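Local atomic coordinates of 432aa long hypothetical deoxyribodipyrimidine photolyase (PDB entry 2E0I), a protein that probably repairs ultraviolet-damaged DNA as an archaeal deoxyribodipyrimidine photolyase, carrying two FAD molecules, one of them implicated as a novel light-harvesting cofactor. Residues D15-N20 / K151-E156. Residues are numbered along the deposited sequence; the frame is centred on the assembly and turned at random.
Sequences DNTGLN and KVREPE
Asp15 turns its carboxylate against the backbone at Pro155 and Glu156, and two further side chains, Asn20 and Arg153, hold the same pair of segments together. CG of Asp15 is anti to its own backbone N (chi1 -168°), which swings the carboxylate carbon toward the proline, Asp15 CG standing 3.7 Å from Pro155 CB. Asp15 OD1 accepts a hydrogen bond from Glu156 N at 3.0 Å; this N-H arrives from above the carboxylate plane, about 51° out of it. The other oxygen, OD2, has its polar partners outside these two segments: it is hydrogen-bonded to Ser226 OG and forms a salt bridge with Arg228. An alanine in place of Asp15 would probably leave the Glu156 amide without this acceptor and Arg228 without its carboxylate mate.

In the fold, this is where the start of helix 17-25, which follows the first strand of the parallel five-stranded sheet in the photolyase N-terminal domain, meets the long loop after helix 140-147. Asn16 is the N-cap of that helix. One turn in, Asn20 sends ND2 to the carbonyl O of Glu156 at 2.9 Å; the bond is fairly straight (159°) and lies close to the amide plane of Asn20, although it reaches the carbonyl from above its plane. That same carbonyl O of Glu156 sits 3.0 Å from Asp15 CA, a CA-H...O contact. Arg153 bends at chi3, and its NH2 comes 2.9 Å from Thr17 OG1, which lies at the guanidinium edge; the bond is weak, and Thr17 OG1 has its stronger partner in Asp126.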
loop_
_atom_site.group_PDB
_atom_site.type_symbol
_atom_site.label_atom_id
_atom_site.label_comp_id
_atom_site.label_asym_id
_atom_site.label_seq_id
_atom_site.Cartn_x
_atom_site.Cartn_y
_atom_site.Cartn_z
ATOM N N ASP A 15 -18.944 -5.660 6.877
ATOM C CA ASP A 15 -17.911 -5.930 7.875
ATOM C C ASP A 15 -17.011 -4.738 8.139
ATOM O O ASP A 15 -15.794 -4.811 8.032
ATOM C CB ASP A 15 -17.059 -7.152 7.480
ATOM C CG ASP A 15 -16.156 -7.639 8.632
ATOM O OD1 ASP A 15 -16.629 -7.730 9.794
ATOM O OD2 ASP A 15 -14.969 -7.942 8.378
ATOM N N ASN A 16 -17.629 -3.624 8.487
ATOM C CA ASN A 16 -16.885 -2.424 8.806
ATOM C C ASN A 16 -17.170 -2.197 10.282
ATOM O O ASN A 16 -18.263 -1.765 10.649
ATOM C CB ASN A 16 -17.382 -1.253 7.966
ATOM C CG ASN A 16 -16.587 0.009 8.207
ATOM O OD1 ASN A 16 -16.238 0.718 7.264
ATOM N ND2 ASN A 16 -16.304 0.305 9.476
ATOM N N THR A 17 -16.178 -2.502 11.117
ATOM C CA THR A 17 -16.300 -2.392 12.568
ATOM C C THR A 17 -16.925 -1.097 13.078
ATOM O O THR A 17 -18.016 -1.097 13.651
ATOM C CB THR A 17 -14.934 -2.574 13.246
ATOM O OG1 THR A 17 -14.293 -3.746 12.719
ATOM C CG2 THR A 17 -15.112 -2.743 14.752
ATOM N N GLY A 18 -16.232 0.010 12.869
ATOM C CA GLY A 18 -16.750 1.273 13.337
ATOM C C GLY A 18 -18.126 1.564 12.793
ATOM O O GLY A 18 -19.004 2.039 13.513
ATOM N N LEU A 19 -18.329 1.276 11.513
ATOM C CA LEU A 19 -19.618 1.542 10.904
ATOM C C LEU A 19 -20.691 0.703 11.580
ATOM O O LEU A 19 -21.801 1.183 11.824
ATOM C CB LEU A 19 -19.564 1.253 9.405
ATOM C CG LEU A 19 -20.875 1.493 8.650
ATOM C CD1 LEU A 19 -21.344 2.929 8.863
ATOM C CD2 LEU A 19 -20.678 1.170 7.169
ATOM N N ASN A 20 -20.356 -0.550 11.896
ATOM C CA ASN A 20 -21.299 -1.445 12.561
ATOM C C ASN A 20 -21.742 -0.861 13.888
ATOM O O ASN A 20 -22.938 -0.742 14.136
ATOM C CB ASN A 20 -20.684 -2.815 12.808
ATOM C CG ASN A 20 -20.724 -3.693 11.590
ATOM O OD1 ASN A 20 -21.552 -3.507 10.695
ATOM N ND2 ASN A 20 -19.843 -4.678 11.555
ATOM N N LYS A 151 -7.835 -16.507 17.276
ATOM C CA LYS A 151 -8.921 -16.638 16.323
ATOM C C LYS A 151 -9.327 -15.311 15.724
ATOM O O LYS A 151 -9.627 -14.367 16.445
ATOM C CB LYS A 151 -10.142 -17.252 16.981
ATOM C CG LYS A 151 -11.091 -17.837 15.975
ATOM C CD LYS A 151 -12.518 -17.428 16.227
ATOM C CE LYS A 151 -13.409 -18.069 15.177
ATOM N NZ LYS A 151 -14.784 -17.522 15.231
ATOM N N VAL A 152 -9.345 -15.254 14.399
ATOM C CA VAL A 152 -9.731 -14.051 13.684
ATOM C C VAL A 152 -11.236 -13.819 13.826
ATOM O O VAL A 152 -12.025 -14.741 13.667
ATOM C CB VAL A 152 -9.397 -14.177 12.191
ATOM C CG1 VAL A 152 -9.862 -12.929 11.453
ATOM C CG2 VAL A 152 -7.894 -14.405 12.004
ATOM N N ARG A 153 -11.630 -12.591 14.135
ATOM C CA ARG A 153 -13.046 -12.283 14.279
ATOM C C ARG A 153 -13.721 -12.526 12.935
ATOM O O ARG A 153 -13.139 -12.272 11.881
ATOM C CB ARG A 153 -13.249 -10.828 14.715
ATOM C CG ARG A 153 -14.714 -10.437 14.796
ATOM C CD ARG A 153 -14.968 -9.083 15.478
ATOM N NE ARG A 153 -14.691 -7.904 14.649
ATOM C CZ ARG A 153 -13.537 -7.248 14.658
ATOM N NH1 ARG A 153 -12.558 -7.666 15.449
ATOM N NH2 ARG A 153 -13.367 -6.167 13.910
ATOM N N GLU A 154 -14.948 -13.029 12.971
ATOM C CA GLU A 154 -15.685 -13.319 11.745
ATOM C C GLU A 154 -16.378 -12.074 11.183
ATOM O O GLU A 154 -16.820 -11.209 11.939
ATOM C CB GLU A 154 -16.724 -14.403 12.025
ATOM C CG GLU A 154 -16.137 -15.748 12.404
ATOM C CD GLU A 154 -17.175 -16.687 13.022
ATOM O OE1 GLU A 154 -18.342 -16.692 12.562
ATOM O OE2 GLU A 154 -16.820 -17.433 13.963
ATOM N N PRO A 155 -16.473 -11.963 9.843
ATOM C CA PRO A 155 -17.128 -10.798 9.250
ATOM C C PRO A 155 -18.556 -10.709 9.734
ATOM O O PRO A 155 -19.159 -11.721 10.070
ATOM C CB PRO A 155 -17.060 -11.090 7.761
ATOM C CG PRO A 155 -15.821 -11.871 7.631
ATOM C CD PRO A 155 -15.897 -12.817 8.795
ATOM N N GLU A 156 -19.088 -9.497 9.793
ATOM C CA GLU A 156 -20.468 -9.297 10.195
ATOM C C GLU A 156 -20.898 -7.876 9.872
ATOM O O GLU A 156 -20.068 -6.974 9.755
ATOM C CB GLU A 156 -20.645 -9.567 11.675
ATOM C CG GLU A 156 -20.234 -8.436 12.556
ATOM C CD GLU A 156 -20.134 -8.868 13.997
ATOM O OE1 GLU A 156 -19.889 -7.989 14.852
ATOM O OE2 GLU A 156 -20.291 -10.088 14.272
#